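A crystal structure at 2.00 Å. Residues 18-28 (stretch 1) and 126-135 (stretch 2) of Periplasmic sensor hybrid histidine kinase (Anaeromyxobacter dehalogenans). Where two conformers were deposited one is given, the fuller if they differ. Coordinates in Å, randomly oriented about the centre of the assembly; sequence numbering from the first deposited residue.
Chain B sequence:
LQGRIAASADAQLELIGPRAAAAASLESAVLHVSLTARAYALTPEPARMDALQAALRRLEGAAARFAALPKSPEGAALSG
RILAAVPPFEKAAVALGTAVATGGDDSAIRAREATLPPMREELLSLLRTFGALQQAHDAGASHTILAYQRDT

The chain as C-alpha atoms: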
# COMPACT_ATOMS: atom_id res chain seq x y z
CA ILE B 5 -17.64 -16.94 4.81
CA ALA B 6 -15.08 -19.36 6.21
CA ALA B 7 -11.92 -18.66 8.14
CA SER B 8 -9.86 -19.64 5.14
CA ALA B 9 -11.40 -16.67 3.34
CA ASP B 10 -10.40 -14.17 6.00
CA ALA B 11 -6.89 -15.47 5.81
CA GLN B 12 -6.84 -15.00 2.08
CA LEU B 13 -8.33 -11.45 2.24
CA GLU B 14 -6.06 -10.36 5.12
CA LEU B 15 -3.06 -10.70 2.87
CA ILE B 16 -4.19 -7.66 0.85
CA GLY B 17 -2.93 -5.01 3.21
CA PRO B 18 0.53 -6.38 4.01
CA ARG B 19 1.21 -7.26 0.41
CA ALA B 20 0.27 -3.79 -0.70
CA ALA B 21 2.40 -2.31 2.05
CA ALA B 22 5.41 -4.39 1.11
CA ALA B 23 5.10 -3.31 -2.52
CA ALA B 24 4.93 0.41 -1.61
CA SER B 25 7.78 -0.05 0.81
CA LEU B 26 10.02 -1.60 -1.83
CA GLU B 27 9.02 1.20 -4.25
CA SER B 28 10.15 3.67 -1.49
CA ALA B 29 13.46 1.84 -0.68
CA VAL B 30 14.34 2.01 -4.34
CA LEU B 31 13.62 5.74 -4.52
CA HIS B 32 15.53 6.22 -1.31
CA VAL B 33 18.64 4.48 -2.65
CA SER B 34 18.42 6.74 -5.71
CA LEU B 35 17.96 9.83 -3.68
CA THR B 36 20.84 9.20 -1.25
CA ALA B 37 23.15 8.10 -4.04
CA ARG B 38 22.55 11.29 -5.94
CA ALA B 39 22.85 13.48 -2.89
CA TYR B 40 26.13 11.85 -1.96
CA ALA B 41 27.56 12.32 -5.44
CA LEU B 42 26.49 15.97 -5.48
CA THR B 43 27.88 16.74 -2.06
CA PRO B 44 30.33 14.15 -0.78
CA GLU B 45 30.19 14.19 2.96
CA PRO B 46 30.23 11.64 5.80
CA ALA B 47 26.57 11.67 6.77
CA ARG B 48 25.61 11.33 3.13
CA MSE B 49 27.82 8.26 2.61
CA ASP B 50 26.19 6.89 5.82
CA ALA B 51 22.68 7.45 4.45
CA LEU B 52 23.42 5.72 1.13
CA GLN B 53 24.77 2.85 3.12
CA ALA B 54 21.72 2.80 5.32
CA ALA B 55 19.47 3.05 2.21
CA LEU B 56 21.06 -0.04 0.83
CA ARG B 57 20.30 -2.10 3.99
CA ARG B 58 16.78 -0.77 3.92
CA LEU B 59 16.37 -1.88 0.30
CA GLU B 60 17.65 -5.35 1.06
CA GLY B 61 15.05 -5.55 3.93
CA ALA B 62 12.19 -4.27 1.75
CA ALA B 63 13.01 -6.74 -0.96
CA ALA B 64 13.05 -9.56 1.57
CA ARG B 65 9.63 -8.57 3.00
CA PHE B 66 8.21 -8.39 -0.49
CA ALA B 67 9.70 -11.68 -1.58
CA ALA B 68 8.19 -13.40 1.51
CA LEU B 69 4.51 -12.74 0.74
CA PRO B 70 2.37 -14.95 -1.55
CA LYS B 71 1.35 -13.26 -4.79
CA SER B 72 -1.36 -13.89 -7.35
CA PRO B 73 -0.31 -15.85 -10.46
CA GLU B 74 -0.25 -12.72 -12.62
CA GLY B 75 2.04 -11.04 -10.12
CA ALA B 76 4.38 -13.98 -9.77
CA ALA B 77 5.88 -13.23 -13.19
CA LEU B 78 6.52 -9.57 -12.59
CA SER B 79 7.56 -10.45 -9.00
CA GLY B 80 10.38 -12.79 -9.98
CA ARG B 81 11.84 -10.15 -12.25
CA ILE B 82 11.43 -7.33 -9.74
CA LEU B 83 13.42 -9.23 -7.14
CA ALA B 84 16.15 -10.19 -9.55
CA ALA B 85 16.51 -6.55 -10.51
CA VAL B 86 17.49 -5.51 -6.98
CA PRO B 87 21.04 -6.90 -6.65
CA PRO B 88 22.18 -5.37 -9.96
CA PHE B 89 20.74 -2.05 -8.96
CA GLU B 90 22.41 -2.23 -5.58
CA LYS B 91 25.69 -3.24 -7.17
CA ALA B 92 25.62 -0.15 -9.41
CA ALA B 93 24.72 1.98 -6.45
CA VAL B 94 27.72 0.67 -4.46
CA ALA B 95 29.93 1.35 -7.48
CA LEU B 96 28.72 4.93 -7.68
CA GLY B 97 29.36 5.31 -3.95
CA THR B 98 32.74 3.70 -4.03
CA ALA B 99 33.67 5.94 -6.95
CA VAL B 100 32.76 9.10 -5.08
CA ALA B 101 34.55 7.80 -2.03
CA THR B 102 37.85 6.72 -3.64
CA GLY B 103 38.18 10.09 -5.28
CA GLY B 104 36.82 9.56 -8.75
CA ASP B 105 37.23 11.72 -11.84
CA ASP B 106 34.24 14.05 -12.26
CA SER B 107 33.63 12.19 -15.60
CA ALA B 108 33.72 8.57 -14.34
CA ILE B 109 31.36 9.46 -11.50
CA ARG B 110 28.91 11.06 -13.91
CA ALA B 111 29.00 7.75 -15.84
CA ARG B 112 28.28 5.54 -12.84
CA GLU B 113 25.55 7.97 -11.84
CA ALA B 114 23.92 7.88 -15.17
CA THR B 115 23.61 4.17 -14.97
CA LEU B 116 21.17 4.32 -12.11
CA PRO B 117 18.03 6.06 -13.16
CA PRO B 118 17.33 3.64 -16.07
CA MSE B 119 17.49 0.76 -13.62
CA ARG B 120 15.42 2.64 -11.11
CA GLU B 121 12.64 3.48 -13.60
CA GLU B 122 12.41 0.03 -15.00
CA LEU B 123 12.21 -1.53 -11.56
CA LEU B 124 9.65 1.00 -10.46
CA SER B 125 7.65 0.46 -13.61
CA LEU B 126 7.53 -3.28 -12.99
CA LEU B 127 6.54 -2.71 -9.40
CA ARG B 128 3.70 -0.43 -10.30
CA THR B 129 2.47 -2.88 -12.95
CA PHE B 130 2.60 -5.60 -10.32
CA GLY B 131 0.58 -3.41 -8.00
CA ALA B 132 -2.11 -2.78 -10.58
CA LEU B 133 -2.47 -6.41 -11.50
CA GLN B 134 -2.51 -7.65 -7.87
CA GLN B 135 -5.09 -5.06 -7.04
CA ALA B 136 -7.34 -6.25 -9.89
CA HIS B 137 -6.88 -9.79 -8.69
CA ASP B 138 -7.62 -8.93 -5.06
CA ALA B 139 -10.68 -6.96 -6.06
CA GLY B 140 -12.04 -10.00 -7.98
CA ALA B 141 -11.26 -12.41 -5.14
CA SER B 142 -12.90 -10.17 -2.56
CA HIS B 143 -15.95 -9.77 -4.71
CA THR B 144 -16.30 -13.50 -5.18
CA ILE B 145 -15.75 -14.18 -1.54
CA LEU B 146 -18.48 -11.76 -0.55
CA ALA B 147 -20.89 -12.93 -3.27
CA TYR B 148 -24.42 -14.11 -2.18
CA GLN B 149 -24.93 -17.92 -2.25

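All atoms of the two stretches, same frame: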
# COMPACT_ATOMS: atom_id res chain seq x y z
N PRO B 18 -0.92 -6.19 3.89
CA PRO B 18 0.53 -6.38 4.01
C PRO B 18 1.22 -6.48 2.68
O PRO B 18 2.34 -5.96 2.53
CB PRO B 18 0.63 -7.71 4.73
CG PRO B 18 -0.66 -7.83 5.48
CD PRO B 18 -1.70 -7.11 4.74
N ARG B 19 0.57 -7.11 1.71
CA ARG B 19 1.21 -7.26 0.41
C ARG B 19 1.31 -5.89 -0.23
O ARG B 19 2.35 -5.52 -0.81
CB ARG B 19 0.42 -8.21 -0.47
CG ARG B 19 1.01 -8.44 -1.86
CD ARG B 19 0.34 -9.61 -2.61
NE ARG B 19 -1.13 -9.60 -2.46
CZ ARG B 19 -1.87 -10.63 -2.04
NH1 ARG B 19 -1.33 -11.81 -1.70
NH2 ARG B 19 -3.19 -10.50 -1.95
N ALA B 20 0.26 -5.10 -0.07
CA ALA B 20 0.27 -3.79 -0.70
C ALA B 20 1.35 -2.94 -0.04
O ALA B 20 1.99 -2.09 -0.69
CB ALA B 20 -1.03 -3.13 -0.55
N ALA B 21 1.50 -3.13 1.26
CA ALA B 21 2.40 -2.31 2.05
C ALA B 21 3.82 -2.65 1.64
O ALA B 21 4.65 -1.77 1.52
CB ALA B 21 2.18 -2.54 3.56
N ALA B 22 4.08 -3.93 1.42
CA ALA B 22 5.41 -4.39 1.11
C ALA B 22 5.85 -3.96 -0.31
O ALA B 22 7.03 -3.75 -0.57
CB ALA B 22 5.48 -5.92 1.27
N ALA B 23 4.89 -3.83 -1.20
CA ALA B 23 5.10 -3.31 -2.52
C ALA B 23 5.45 -1.81 -2.45
O ALA B 23 6.45 -1.37 -3.06
CB ALA B 23 3.86 -3.54 -3.38
N ALA B 24 4.65 -1.03 -1.73
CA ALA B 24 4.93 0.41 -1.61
C ALA B 24 6.28 0.61 -0.96
O ALA B 24 7.05 1.51 -1.34
CB ALA B 24 3.86 1.12 -0.81
N SER B 25 6.56 -0.20 0.04
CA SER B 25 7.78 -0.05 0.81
C SER B 25 9.02 -0.34 -0.03
O SER B 25 10.05 0.31 0.16
CB SER B 25 7.77 -0.99 1.99
OG SER B 25 7.63 -0.23 3.16
N LEU B 26 8.91 -1.29 -0.96
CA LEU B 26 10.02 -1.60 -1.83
C LEU B 26 10.18 -0.44 -2.84
O LEU B 26 11.28 0.06 -3.05
CB LEU B 26 9.78 -2.92 -2.54
CG LEU B 26 10.79 -3.35 -3.63
CD1 LEU B 26 12.31 -3.42 -3.13
CD2 LEU B 26 10.40 -4.75 -4.14
N GLU B 27 9.07 -0.03 -3.45
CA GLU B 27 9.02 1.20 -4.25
C GLU B 27 9.81 2.34 -3.55
O GLU B 27 10.70 2.94 -4.14
CB GLU B 27 7.55 1.62 -4.56
CG GLU B 27 6.90 0.84 -5.75
CD GLU B 27 5.34 0.87 -5.84
OE1 GLU B 27 4.68 1.66 -5.13
OE2 GLU B 27 4.76 0.05 -6.62
N SER B 28 9.47 2.63 -2.30
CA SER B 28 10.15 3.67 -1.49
C SER B 28 11.68 3.40 -1.23
O SER B 28 12.55 4.31 -1.38
CB SER B 28 9.38 3.84 -0.19
OG SER B 28 9.57 5.10 0.40
N LEU B 126 7.94 -1.96 -13.33
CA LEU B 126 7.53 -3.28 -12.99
C LEU B 126 6.72 -3.29 -11.71
O LEU B 126 5.66 -3.92 -11.63
CB LEU B 126 8.73 -4.17 -12.76
CG LEU B 126 9.45 -4.62 -14.01
CD1 LEU B 126 10.68 -5.46 -13.63
CD2 LEU B 126 8.51 -5.42 -14.90
N LEU B 127 7.21 -2.62 -10.69
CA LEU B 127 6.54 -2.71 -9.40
C LEU B 127 5.15 -2.16 -9.51
O LEU B 127 4.20 -2.75 -8.96
CB LEU B 127 7.27 -1.91 -8.33
CG LEU B 127 8.21 -2.82 -7.56
CD1 LEU B 127 9.22 -1.95 -6.82
CD2 LEU B 127 7.43 -3.70 -6.58
N ARG B 128 5.01 -1.04 -10.20
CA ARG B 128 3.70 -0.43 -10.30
C ARG B 128 2.76 -1.29 -11.17
O ARG B 128 1.55 -1.38 -10.93
CB ARG B 128 3.82 1.00 -10.82
CG ARG B 128 4.23 2.00 -9.75
CD ARG B 128 4.94 3.22 -10.31
NE ARG B 128 5.53 4.03 -9.24
CZ ARG B 128 6.39 5.02 -9.44
NH1 ARG B 128 6.76 5.35 -10.68
NH2 ARG B 128 6.87 5.70 -8.40
N THR B 129 3.32 -1.98 -12.15
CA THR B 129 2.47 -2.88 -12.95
C THR B 129 2.00 -4.01 -12.04
O THR B 129 0.81 -4.37 -12.04
CB THR B 129 3.15 -3.49 -14.23
OG1 THR B 129 3.50 -2.43 -15.10
CG2 THR B 129 2.16 -4.34 -14.97
N PHE B 130 2.94 -4.60 -11.32
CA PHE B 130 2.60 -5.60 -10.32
C PHE B 130 1.50 -5.12 -9.38
O PHE B 130 0.58 -5.84 -9.08
CB PHE B 130 3.80 -5.98 -9.47
CG PHE B 130 3.40 -6.84 -8.31
CD1 PHE B 130 2.88 -6.25 -7.15
CD2 PHE B 130 3.48 -8.21 -8.38
CE1 PHE B 130 2.49 -7.05 -6.08
CE2 PHE B 130 3.11 -9.00 -7.32
CZ PHE B 130 2.61 -8.41 -6.17
N GLY B 131 1.59 -3.89 -8.91
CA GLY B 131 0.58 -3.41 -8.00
C GLY B 131 -0.80 -3.37 -8.66
O GLY B 131 -1.80 -3.69 -8.06
N ALA B 132 -0.84 -2.96 -9.92
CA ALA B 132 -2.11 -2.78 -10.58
C ALA B 132 -2.72 -4.15 -10.84
O ALA B 132 -3.93 -4.36 -10.66
CB ALA B 132 -1.91 -1.96 -11.93
N LEU B 133 -1.92 -5.11 -11.25
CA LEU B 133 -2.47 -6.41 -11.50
C LEU B 133 -2.96 -7.05 -10.21
O LEU B 133 -4.02 -7.64 -10.15
CB LEU B 133 -1.44 -7.34 -12.12
CG LEU B 133 -0.60 -6.87 -13.31
CD1 LEU B 133 0.25 -8.07 -13.75
CD2 LEU B 133 -1.44 -6.32 -14.46
N GLN B 134 -2.15 -6.98 -9.15
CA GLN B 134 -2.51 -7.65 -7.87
C GLN B 134 -3.76 -7.04 -7.30
O GLN B 134 -4.62 -7.73 -6.71
CB GLN B 134 -1.35 -7.46 -6.87
CG GLN B 134 -1.53 -8.26 -5.55
CD GLN B 134 -1.56 -9.76 -5.74
OE1 GLN B 134 -0.65 -10.36 -6.32
NE2 GLN B 134 -2.61 -10.40 -5.18
N GLN B 135 -3.90 -5.74 -7.47
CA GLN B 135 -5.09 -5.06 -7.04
C GLN B 135 -6.34 -5.60 -7.78
O GLN B 135 -7.38 -5.92 -7.17
CB GLN B 135 -4.92 -3.58 -7.30
CG GLN B 135 -6.18 -2.84 -7.05
CD GLN B 135 -6.04 -1.36 -7.10
OE1 GLN B 135 -5.56 -0.71 -6.14
NE2 GLN B 135 -6.45 -0.78 -8.22

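Two nearly antiparallel helices, distant in sequence but neighbours in the fold, meet here through a sparse, side-chain-mediated contact that relies on van der Waals packing and contains no hydrogen bond from one stretch to the other. Both segments are helical throughout and belong to longer helices. Their axes run at 166° and come no closer than 10.3 Å, a spacing that keeps the backbones apart and leaves side chains to bridge the gap; 388 Å² is buried, counting both sides. Each helix satisfies its own backbone, as in Glu27 N to Ala23 O (3.0 Å) and Gly131 N to Leu127 O (2.8 Å). The closest pairing of CA atoms is Glu27 CA with Leu127 CA, at 6.9 Å.

Leu127 is the centre of the contact and has the largest area covered by the other helix. Leu127 CD1 lies 3.8 Å from Leu26 CG, the apolar pairing of the interface, where two branched side chains exclude water from each other. Leu127 CD2 approaches the backbone, 4.3 Å from Ala23 O. That oxygen already accepts from Glu27 N within its own helix, so the methyl group merely packs beside it. Ala23 points toward the partner helix, but its CB stops 4.6 Å from Phe130 CE1.

Glu27 reaches across with its aliphatic stem extended (chi2 161°) and sets OE2 3.6 Å from Leu127 CB. Glu27 OE2 is also 3.7 Å from Arg128 CG. Although a glutamate facing an arginine suggests a salt bridge, none forms in this conformer: the Arg128 chain is extended, with CZ carried well beyond the carboxylate, and the contact is with its methylene portion. Both residues were deposited in two conformers, of which one is described. Gly131 contributes no side chain; a CB there would point toward the other helix and would have room, 4.4 Å from Glu27 OE2.

At the other end of the contact, Arg19 meets Phe130 and Gln134. Arg19 CD sits 4.4 Å from Phe130 CZ, near the plane of the ring and at its edge, so this is packing against the rim rather than a stack. Gln134 NE2 lies over one face of the guanidinium, 3.2 Å from Arg19 NE and 3.3 Å from Arg19 NH2. These distances would suit hydrogen bonds, but all three nitrogens are donors, and the approach is therefore one of proximity alone. Arg19 NH1 and NH2, like both polar atoms of the Gln134 amide, find hydrogen-bonding partners elsewhere in the structure.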